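Local coordinates for glycosyl hydrolase family 62 protein (Coprinopsis cinerea, PDB 5B6T) that probably removes alpha-L-arabinofuranosyl side groups from arabinoxylan as a glycoside hydrolase family 62 alpha-L-arabinofuranosidase with a five-bladed beta-propeller fold, at residues A[21-29]-A[41-50]; A[84-95]-A[267-277]. All coordinates share one frame; numbering follows the deposited sequence.

Interaction 1 (A[21-29]-A[41-50]); sequences RRIQGIKDP and FASTAKTEGY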
loop_
_atom_site.group_PDB
_atom_site.type_symbol
_atom_site.label_atom_id
_atom_site.label_comp_id
_atom_site.label_asym_id
_atom_site.label_seq_id
_atom_site.Cartn_x
_atom_site.Cartn_y
_atom_site.Cartn_z
ATOM N N ARG A 21 20.433 -0.726 -13.534
ATOM C CA ARG A 21 19.204 -1.496 -13.327
ATOM C C ARG A 21 18.092 -1.043 -14.264
ATOM O O ARG A 21 17.195 -1.815 -14.557
ATOM C CB ARG A 21 18.745 -1.443 -11.854
ATOM C CG ARG A 21 19.731 -2.119 -10.909
ATOM C CD ARG A 21 19.307 -2.008 -9.457
ATOM N NE ARG A 21 20.255 -2.715 -8.612
ATOM C CZ ARG A 21 19.937 -3.669 -7.736
ATOM N NH1 ARG A 21 18.676 -4.029 -7.547
ATOM N NH2 ARG A 21 20.893 -4.241 -7.019
ATOM N N ARG A 22 18.175 0.186 -14.780
ATOM C CA ARG A 22 17.186 0.691 -15.757
ATOM C C ARG A 22 15.763 0.410 -15.283
ATOM O O ARG A 22 14.931 -0.074 -16.032
ATOM C CB ARG A 22 17.353 0.073 -17.152
ATOM C CG ARG A 22 18.734 0.163 -17.758
ATOM C CD ARG A 22 19.158 1.564 -17.960
ATOM N NE ARG A 22 20.502 1.648 -18.548
ATOM C CZ ARG A 22 21.371 2.616 -18.279
ATOM N NH1 ARG A 22 21.068 3.570 -17.394
ATOM N NH2 ARG A 22 22.559 2.611 -18.872
ATOM N N ILE A 23 15.519 0.676 -14.002
ATOM C CA ILE A 23 14.189 0.544 -13.421
ATOM C C ILE A 23 13.253 1.537 -14.149
ATOM O O ILE A 23 13.609 2.681 -14.405
ATOM C CB ILE A 23 14.229 0.801 -11.886
ATOM C CG1 ILE A 23 15.115 -0.230 -11.156
ATOM C CG2 ILE A 23 12.817 0.823 -11.299
ATOM C CD1 ILE A 23 14.883 -1.675 -11.515
ATOM N N GLN A 24 12.067 1.080 -14.515
ATOM C CA GLN A 24 11.120 1.892 -15.265
ATOM C C GLN A 24 10.086 2.598 -14.368
ATOM O O GLN A 24 9.741 3.747 -14.627
ATOM C CB GLN A 24 10.452 1.038 -16.348
ATOM C CG GLN A 24 11.505 0.633 -17.410
ATOM C CD GLN A 24 11.090 -0.417 -18.456
ATOM O OE1 GLN A 24 11.354 -0.231 -19.660
ATOM N NE2 GLN A 24 10.508 -1.517 -18.030
ATOM N N GLY A 25 9.632 1.935 -13.304
ATOM C CA GLY A 25 8.662 2.515 -12.390
ATOM C C GLY A 25 9.092 2.323 -10.935
ATOM O O GLY A 25 9.699 1.307 -10.582
ATOM N N ILE A 26 8.761 3.297 -10.089
ATOM C CA ILE A 26 8.868 3.162 -8.620
ATOM C C ILE A 26 7.437 3.176 -8.130
ATOM O O ILE A 26 6.676 4.061 -8.484
ATOM C CB ILE A 26 9.668 4.305 -7.978
ATOM C CG1 ILE A 26 11.086 4.307 -8.522
ATOM C CG2 ILE A 26 9.643 4.242 -6.464
ATOM C CD1 ILE A 26 11.893 3.083 -8.224
ATOM N N LYS A 27 7.063 2.149 -7.354
ATOM C CA LYS A 27 5.668 1.786 -7.202
ATOM C C LYS A 27 5.301 1.380 -5.766
ATOM O O LYS A 27 6.150 1.059 -4.950
ATOM C CB LYS A 27 5.358 0.599 -8.117
ATOM C CG LYS A 27 5.506 0.902 -9.597
ATOM C CD LYS A 27 4.962 -0.243 -10.438
ATOM C CE LYS A 27 3.450 -0.288 -10.404
ATOM N NZ LYS A 27 2.952 -1.545 -11.015
ATOM N N ASP A 28 4.000 1.378 -5.502
ATOM C CA ASP A 28 3.421 0.666 -4.377
ATOM C C ASP A 28 4.027 1.053 -3.008
ATOM O O ASP A 28 4.380 0.167 -2.219
ATOM C CB ASP A 28 3.581 -0.856 -4.569
ATOM C CG ASP A 28 3.279 -1.336 -5.975
ATOM O OD1 ASP A 28 2.331 -0.825 -6.578
ATOM O OD2 ASP A 28 4.019 -2.267 -6.427
ATOM N N PRO A 29 4.134 2.361 -2.700
ATOM C CA PRO A 29 4.926 2.755 -1.551
ATOM C C PRO A 29 4.312 2.425 -0.207
ATOM O O PRO A 29 3.088 2.507 -0.036
ATOM C CB PRO A 29 5.025 4.294 -1.695
ATOM C CG PRO A 29 3.807 4.657 -2.488
ATOM C CD PRO A 29 3.632 3.534 -3.451
ATOM N N PHE A 41 9.446 2.410 1.580
ATOM C CA PHE A 41 9.733 1.165 0.861
ATOM C C PHE A 41 8.878 1.129 -0.370
ATOM O O PHE A 41 7.718 1.510 -0.313
ATOM C CB PHE A 41 9.412 -0.043 1.758
ATOM C CG PHE A 41 10.252 -0.103 2.992
ATOM C CD1 PHE A 41 10.002 0.718 4.078
ATOM C CD2 PHE A 41 11.338 -0.966 3.042
ATOM C CE1 PHE A 41 10.835 0.696 5.192
ATOM C CE2 PHE A 41 12.129 -1.023 4.168
ATOM C CZ PHE A 41 11.866 -0.210 5.245
ATOM N N ALA A 42 9.447 0.700 -1.505
ATOM C CA ALA A 42 8.704 0.715 -2.752
ATOM C C ALA A 42 9.113 -0.464 -3.602
ATOM O O ALA A 42 10.211 -1.012 -3.410
ATOM C CB ALA A 42 8.975 2.030 -3.490
ATOM N N SER A 43 8.228 -0.837 -4.533
ATOM C CA SER A 43 8.598 -1.778 -5.597
ATOM C C SER A 43 9.442 -1.087 -6.653
ATOM O O SER A 43 9.145 0.019 -7.067
ATOM C CB SER A 43 7.365 -2.338 -6.313
ATOM O OG SER A 43 6.459 -2.871 -5.381
ATOM N N THR A 44 10.495 -1.764 -7.111
ATOM C CA THR A 44 11.121 -1.421 -8.394
ATOM C C THR A 44 10.455 -2.253 -9.486
ATOM O O THR A 44 10.254 -3.465 -9.296
ATOM C CB THR A 44 12.639 -1.673 -8.374
ATOM O OG1 THR A 44 12.938 -3.073 -8.169
ATOM C CG2 THR A 44 13.294 -0.891 -7.264
ATOM N N ALA A 45 10.111 -1.623 -10.608
ATOM C CA ALA A 45 9.394 -2.285 -11.670
ATOM C C ALA A 45 10.015 -2.044 -13.021
ATOM O O ALA A 45 10.319 -0.884 -13.408
ATOM C CB ALA A 45 7.945 -1.843 -11.708
ATOM N N LYS A 46 10.163 -3.142 -13.761
ATOM C CA LYS A 46 10.567 -3.105 -15.159
ATOM C C LYS A 46 10.069 -4.376 -15.848
ATOM O O LYS A 46 9.606 -5.289 -15.183
ATOM C CB LYS A 46 12.094 -2.965 -15.291
ATOM C CG LYS A 46 12.901 -3.930 -14.435
ATOM C CD LYS A 46 14.390 -3.730 -14.647
ATOM C CE LYS A 46 15.180 -4.593 -13.687
ATOM N NZ LYS A 46 16.643 -4.561 -13.960
ATOM N N THR A 47 10.205 -4.450 -17.178
ATOM C CA THR A 47 9.772 -5.637 -17.910
ATOM C C THR A 47 10.396 -6.893 -17.325
ATOM O O THR A 47 9.756 -7.926 -17.272
ATOM C CB THR A 47 10.206 -5.520 -19.398
ATOM O OG1 THR A 47 9.557 -4.385 -19.955
ATOM C CG2 THR A 47 9.829 -6.779 -20.208
ATOM N N GLU A 48 11.641 -6.796 -16.883
ATOM C CA GLU A 48 12.399 -7.954 -16.413
ATOM C C GLU A 48 11.981 -8.433 -15.025
ATOM O O GLU A 48 12.233 -9.580 -14.660
ATOM C CB GLU A 48 13.892 -7.626 -16.408
ATOM C CG GLU A 48 14.532 -7.708 -17.788
ATOM C CD GLU A 48 15.665 -6.720 -17.989
ATOM O OE1 GLU A 48 16.321 -6.296 -16.995
ATOM O OE2 GLU A 48 15.890 -6.354 -19.170
ATOM N N GLY A 49 11.356 -7.576 -14.226
ATOM C CA GLY A 49 10.940 -8.050 -12.913
ATOM C C GLY A 49 10.750 -6.957 -11.881
ATOM O O GLY A 49 10.825 -5.764 -12.183
ATOM N N TYR A 50 10.479 -7.441 -10.673
ATOM C CA TYR A 50 10.190 -6.622 -9.511
ATOM C C TYR A 50 11.088 -6.988 -8.370
ATOM O O TYR A 50 11.339 -8.162 -8.114
ATOM C CB TYR A 50 8.763 -6.856 -9.050
ATOM C CG TYR A 50 7.730 -6.184 -9.916
ATOM C CD1 TYR A 50 7.379 -6.694 -11.152
ATOM C CD2 TYR A 50 7.083 -5.049 -9.469
ATOM C CE1 TYR A 50 6.439 -6.056 -11.951
ATOM C CE2 TYR A 50 6.142 -4.418 -10.228
ATOM C CZ TYR A 50 5.812 -4.908 -11.478
ATOM O OH TYR A 50 4.847 -4.232 -12.213
HETATM O O HOH W 1 15.693 -3.568 -7.856
#
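Ile23 lays its CD1 methyl over the aliphatic chain of Lys46, 3.6 Å from Lys46 CE, the two side chains crossing at about a right angle. CG of Lys46 stands between the backbone N and the carbonyl carbon (chi1 49°) and the chain runs straight from there, which carries NZ past Ile23 to Arg21 O. That 2.9 Å bond from Lys46 NZ to Arg21 O lies in the carbonyl plane, on a lone pair; Glu48 OE1, 3.5 Å from Lys46 NZ, adds a salt bridge. Cutting Lys46 back to an alanine is likely to leave Arg21 O without this donor and Glu48 without its salt-bridge mate, and to uncover Ile23 CD1. Ala45 O accepts from both Gln24 N and Gly25 N, the signature of a classic beta bulge, after which Gly25 to Lys27 pair antiparallel with Ala45 to Ser43. Beyond it Lys27 CD rests 3.6 Å from Ala45 CB, while NZ goes chiefly to Tyr299. Ser43 OG donates to the anti lone pair of Asp28 OD2 at 2.7 Å and also accepts a hydrogen bond from Ala83 N, on strand 82-89. The hairpin of strands 25-34 and 37-46 belongs to one four-stranded blade; Ile26 and Pro29 pack against Leu306 of strand 305-311, and Phe41 and Ser43 lean on strand 82-89 of another blade.

Interaction 2 (A[84-95]-A[267-277]); sequences PQVFYFAPQRLW and ELIRSGNDQTL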
loop_
_atom_site.group_PDB
_atom_site.type_symbol
_atom_site.label_atom_id
_atom_site.label_comp_id
_atom_site.label_asym_id
_atom_site.label_seq_id
_atom_site.Cartn_x
_atom_site.Cartn_y
_atom_site.Cartn_z
ATOM N N PRO A 84 5.383 -3.560 -0.837
ATOM C CA PRO A 84 5.729 -3.719 0.556
ATOM C C PRO A 84 4.778 -2.989 1.528
ATOM O O PRO A 84 4.110 -2.007 1.163
ATOM C CB PRO A 84 7.119 -3.096 0.619
ATOM C CG PRO A 84 7.075 -1.997 -0.395
ATOM C CD PRO A 84 6.206 -2.520 -1.495
ATOM N N GLN A 85 4.783 -3.440 2.793
ATOM C CA GLN A 85 4.117 -2.765 3.897
ATOM C C GLN A 85 5.035 -2.875 5.090
ATOM O O GLN A 85 5.329 -3.979 5.513
ATOM C CB GLN A 85 2.770 -3.408 4.247
ATOM C CG GLN A 85 2.069 -2.669 5.388
ATOM C CD GLN A 85 1.061 -3.517 6.117
ATOM O OE1 GLN A 85 1.121 -4.737 6.124
ATOM N NE2 GLN A 85 0.149 -2.845 6.795
ATOM N N VAL A 86 5.476 -1.749 5.636
ATOM C CA VAL A 86 6.323 -1.740 6.824
ATOM C C VAL A 86 5.553 -1.339 8.076
ATOM O O VAL A 86 4.742 -0.418 8.040
ATOM C CB VAL A 86 7.573 -0.816 6.647
ATOM C CG1 VAL A 86 7.197 0.660 6.526
ATOM C CG2 VAL A 86 8.562 -1.021 7.799
ATOM N N PHE A 87 5.852 -1.978 9.197
ATOM C CA PHE A 87 5.264 -1.592 10.494
ATOM C C PHE A 87 6.091 -2.208 11.607
ATOM O O PHE A 87 6.829 -3.170 11.381
ATOM C CB PHE A 87 3.776 -2.015 10.661
ATOM C CG PHE A 87 3.536 -3.485 10.483
ATOM C CD1 PHE A 87 3.559 -4.346 11.578
ATOM C CD2 PHE A 87 3.226 -4.020 9.233
ATOM C CE1 PHE A 87 3.361 -5.702 11.418
ATOM C CE2 PHE A 87 3.032 -5.391 9.082
ATOM C CZ PHE A 87 3.052 -6.210 10.181
ATOM N N TYR A 88 5.945 -1.664 12.805
ATOM C CA TYR A 88 6.669 -2.153 13.964
ATOM C C TYR A 88 5.742 -3.034 14.749
ATOM O O TYR A 88 4.678 -2.571 15.220
ATOM C CB TYR A 88 7.120 -0.966 14.816
ATOM C CG TYR A 88 7.924 -1.305 16.034
ATOM C CD1 TYR A 88 9.240 -1.758 15.930
ATOM C CD2 TYR A 88 7.409 -1.079 17.281
ATOM C CE1 TYR A 88 9.994 -2.043 17.058
ATOM C CE2 TYR A 88 8.147 -1.357 18.413
ATOM C CZ TYR A 88 9.434 -1.837 18.297
ATOM O OH TYR A 88 10.190 -2.061 19.445
ATOM N N PHE A 89 6.113 -4.299 14.904
ATOM C CA PHE A 89 5.303 -5.238 15.680
ATOM C C PHE A 89 5.791 -5.179 17.113
ATOM O O PHE A 89 6.754 -5.859 17.514
ATOM C CB PHE A 89 5.364 -6.662 15.128
ATOM C CG PHE A 89 4.343 -7.571 15.739
ATOM C CD1 PHE A 89 3.012 -7.445 15.397
ATOM C CD2 PHE A 89 4.691 -8.506 16.709
ATOM C CE1 PHE A 89 2.051 -8.234 15.973
ATOM C CE2 PHE A 89 3.730 -9.319 17.285
ATOM C CZ PHE A 89 2.417 -9.184 16.931
ATOM N N ALA A 90 5.150 -4.310 17.878
ATOM C CA ALA A 90 5.663 -3.918 19.196
ATOM C C ALA A 90 5.865 -5.084 20.161
ATOM O O ALA A 90 6.879 -5.101 20.878
ATOM C CB ALA A 90 4.776 -2.840 19.785
ATOM N N PRO A 91 4.965 -6.079 20.166
ATOM C CA PRO A 91 5.179 -7.186 21.139
ATOM C C PRO A 91 6.502 -7.949 20.958
ATOM O O PRO A 91 7.035 -8.489 21.925
ATOM C CB PRO A 91 3.972 -8.088 20.893
ATOM C CG PRO A 91 2.903 -7.137 20.427
ATOM C CD PRO A 91 3.620 -6.155 19.557
ATOM N N GLN A 92 7.051 -7.945 19.755
ATOM C CA GLN A 92 8.322 -8.616 19.457
ATOM C C GLN A 92 9.494 -7.678 19.324
ATOM O O GLN A 92 10.615 -8.135 19.098
ATOM C CB GLN A 92 8.190 -9.414 18.161
ATOM C CG GLN A 92 7.215 -10.551 18.304
ATOM C CD GLN A 92 6.862 -11.199 16.997
ATOM O OE1 GLN A 92 7.504 -10.947 15.986
ATOM N NE2 GLN A 92 5.873 -12.056 17.022
ATOM N N ARG A 93 9.220 -6.374 19.373
ATOM C CA ARG A 93 10.268 -5.356 19.212
ATOM C C ARG A 93 10.987 -5.590 17.878
ATOM O O ARG A 93 12.220 -5.488 17.758
ATOM C CB ARG A 93 11.222 -5.367 20.424
ATOM C CG ARG A 93 10.493 -4.985 21.709
ATOM C CD ARG A 93 11.239 -5.296 22.996
ATOM N NE ARG A 93 12.631 -4.888 22.954
ATOM C CZ ARG A 93 13.116 -3.701 23.332
ATOM N NH1 ARG A 93 12.327 -2.723 23.786
ATOM N NH2 ARG A 93 14.423 -3.485 23.227
ATOM N N LEU A 94 10.206 -5.922 16.850
ATOM C CA LEU A 94 10.745 -6.148 15.508
ATOM C C LEU A 94 9.893 -5.388 14.498
ATOM O O LEU A 94 8.662 -5.423 14.593
ATOM C CB LEU A 94 10.648 -7.614 15.146
ATOM C CG LEU A 94 11.645 -8.583 15.741
ATOM C CD1 LEU A 94 11.252 -9.952 15.235
ATOM C CD2 LEU A 94 13.064 -8.220 15.322
ATOM N N TRP A 95 10.542 -4.765 13.522
ATOM C CA TRP A 95 9.866 -4.268 12.342
ATOM C C TRP A 95 9.599 -5.449 11.414
ATOM O O TRP A 95 10.407 -6.394 11.298
ATOM C CB TRP A 95 10.697 -3.220 11.600
ATOM C CG TRP A 95 10.950 -1.969 12.362
ATOM C CD1 TRP A 95 11.973 -1.731 13.207
ATOM C CD2 TRP A 95 10.168 -0.768 12.318
ATOM N NE1 TRP A 95 11.884 -0.450 13.710
ATOM C CE2 TRP A 95 10.788 0.163 13.173
ATOM C CE3 TRP A 95 9.017 -0.387 11.621
ATOM C CZ2 TRP A 95 10.279 1.437 13.372
ATOM C CZ3 TRP A 95 8.513 0.902 11.813
ATOM C CH2 TRP A 95 9.147 1.788 12.696
ATOM N N GLU A 267 -0.355 4.856 0.139
ATOM C CA GLU A 267 -0.492 4.701 1.596
ATOM C C GLU A 267 -0.700 6.056 2.217
ATOM O O GLU A 267 -0.090 7.057 1.764
ATOM C CB GLU A 267 0.743 4.051 2.245
ATOM C CG GLU A 267 0.555 2.562 2.594
ATOM C CD GLU A 267 1.676 1.964 3.400
ATOM O OE1 GLU A 267 2.243 2.682 4.247
ATOM O OE2 GLU A 267 2.013 0.769 3.171
ATOM N N LEU A 268 -1.515 6.081 3.279
ATOM C CA LEU A 268 -1.704 7.292 4.061
ATOM C C LEU A 268 -0.548 7.477 5.044
ATOM O O LEU A 268 0.028 6.510 5.572
ATOM C CB LEU A 268 -3.015 7.274 4.870
ATOM C CG LEU A 268 -4.338 7.532 4.122
ATOM C CD1 LEU A 268 -5.523 7.236 5.049
ATOM C CD2 LEU A 268 -4.430 8.976 3.630
ATOM N N ILE A 269 -0.211 8.723 5.305
ATOM C CA ILE A 269 0.710 9.011 6.403
ATOM C C ILE A 269 0.007 8.665 7.722
ATOM O O ILE A 269 -1.143 9.095 7.970
ATOM C CB ILE A 269 1.174 10.480 6.388
ATOM C CG1 ILE A 269 1.966 10.860 5.119
ATOM C CG2 ILE A 269 1.986 10.796 7.619
ATOM C CD1 ILE A 269 2.907 9.847 4.551
ATOM N N ARG A 270 0.666 7.861 8.556
ATOM C CA ARG A 270 0.059 7.324 9.767
ATOM C C ARG A 270 0.281 8.214 10.983
ATOM O O ARG A 270 1.117 9.085 10.957
ATOM C CB ARG A 270 0.646 5.934 10.046
ATOM C CG ARG A 270 0.642 4.991 8.853
ATOM C CD ARG A 270 1.238 3.653 9.233
ATOM N NE ARG A 270 1.631 2.947 8.033
ATOM C CZ ARG A 270 2.506 1.959 8.011
ATOM N NH1 ARG A 270 2.993 1.469 9.132
ATOM N NH2 ARG A 270 2.874 1.460 6.846
ATOM N N SER A 271 -0.487 7.978 12.040
ATOM C CA SER A 271 -0.276 8.682 13.295
ATOM C C SER A 271 0.650 7.914 14.217
ATOM O O SER A 271 1.053 8.440 15.273
ATOM C CB SER A 271 -1.612 8.896 13.994
ATOM O OG SER A 271 -2.269 7.668 14.163
ATOM N N GLY A 272 1.018 6.694 13.829
ATOM C CA GLY A 272 1.911 5.858 14.629
ATOM C C GLY A 272 2.347 4.672 13.797
ATOM O O GLY A 272 1.686 4.355 12.801
ATOM N N ASN A 273 3.435 4.017 14.213
ATOM C CA ASN A 273 4.118 3.050 13.376
ATOM C C ASN A 273 3.916 1.606 13.754
ATOM O O ASN A 273 4.492 0.751 13.093
ATOM C CB ASN A 273 5.616 3.378 13.332
ATOM C CG ASN A 273 5.863 4.746 12.722
ATOM O OD1 ASN A 273 5.066 5.185 11.899
ATOM N ND2 ASN A 273 6.926 5.432 13.144
ATOM N N ASP A 274 3.096 1.350 14.770
ATOM C CA ASP A 274 2.902 -0.001 15.248
ATOM C C ASP A 274 1.904 -0.809 14.439
ATOM O O ASP A 274 1.384 -0.357 13.417
ATOM C CB ASP A 274 2.657 -0.049 16.770
ATOM C CG ASP A 274 1.244 0.272 17.183
ATOM O OD1 ASP A 274 0.360 0.406 16.329
ATOM O OD2 ASP A 274 1.015 0.400 18.422
ATOM N N GLN A 275 1.677 -2.037 14.884
ATOM C CA GLN A 275 0.857 -2.986 14.164
ATOM C C GLN A 275 -0.619 -2.657 14.110
ATOM O O GLN A 275 -1.381 -3.396 13.469
ATOM C CB GLN A 275 1.040 -4.390 14.771
ATOM C CG GLN A 275 0.451 -4.605 16.147
ATOM C CD GLN A 275 1.248 -3.998 17.297
ATOM O OE1 GLN A 275 2.407 -3.577 17.153
ATOM N NE2 GLN A 275 0.619 -3.985 18.492
ATOM N N THR A 276 -1.039 -1.595 14.794
ATOM C CA THR A 276 -2.454 -1.180 14.723
ATOM C C THR A 276 -2.760 -0.312 13.506
ATOM O O THR A 276 -3.934 -0.005 13.244
ATOM C CB THR A 276 -2.931 -0.457 15.997
ATOM O OG1 THR A 276 -2.239 0.787 16.140
ATOM C CG2 THR A 276 -2.688 -1.333 17.230
ATOM N N LEU A 277 -1.731 0.076 12.752
ATOM C CA LEU A 277 -1.934 0.883 11.519
ATOM C C LEU A 277 -2.925 2.054 11.740
ATOM O O LEU A 277 -3.942 2.199 11.047
ATOM C CB LEU A 277 -2.371 -0.004 10.335
ATOM C CG LEU A 277 -1.261 -0.737 9.564
ATOM C CD1 LEU A 277 -0.378 0.272 8.821
ATOM C CD2 LEU A 277 -0.394 -1.649 10.421
HETATM O O HOH W 2 1.211 -1.356 1.432
#
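The guanidinium of Arg270 meets Val86 O with its edge, Leu277 CD1 sits 3.3 Å above one of its faces, offset toward the rim, and Glu267 shares the edge. NH1 and NH2 grip Val86 O end-on: Arg270 NH1 to Val86 O is 2.8 Å, and the oxygen lies just 2° out of the guanidinium plane. Arg270 NH2 also forms a salt bridge with Glu267 OE1 (2.9 Å), the NH2 donor meeting OE1 from above the carboxylate plane, so the flat group is fixed in rotation by two partners. Tyr88 CD1 lies over a face of the Trp95 ring, whose CH2 reaches Asn273 CB at 3.9 Å; Pro91 CD lies over one face of the Phe89 ring, offset toward its rim. In this five-bladed propeller, strand 82-89 is the first, innermost strand of its four-stranded blade, and the chain after strand 266-268 runs beside it before joining another blade at 278-279. Tyr88 N donates almost straight to Asn273 O (2.8 Å, 167° at the hydrogen), and an Asx turn follows, Asp274 OD1 accepting from Thr276 N. Gln275 CB rests 3.7 Å from Phe89 CD1, and the bend at chi2 (-76°) brings the amide back to the backbone of Ala90. There Ala90 N donates to Gln275 OE1 at 2.9 Å, from above the amide plane. Glu267 OE2, hydrogen-bonded to Ser30, ties this end to strand 25-34.

In the fold
Interaction 1 closes a local hairpin within one blade, its segments 12 residues apart, whereas interaction 2 joins segments 172 residues apart and ties different parts of the propeller together. The first is only partly buried: regular antiparallel backbone pairing at one end gives way to lysine and glutamate chemistry at the more exposed turn. The second is mostly buried and relies on side chains hydrogen-bonding to backbone atoms, an Arg270-Glu267 salt bridge and aromatic packing in place of a ladder. They touch where Phe41 CD1 packs 3.7 Å from Val86 CG1 and Asp28 O lies 3.3 Å from Pro84 CD. Each also brings an acidic side chain near the bound calcium, about 5 Å (Asp28) and 4 Å (Glu267) by nearest atoms.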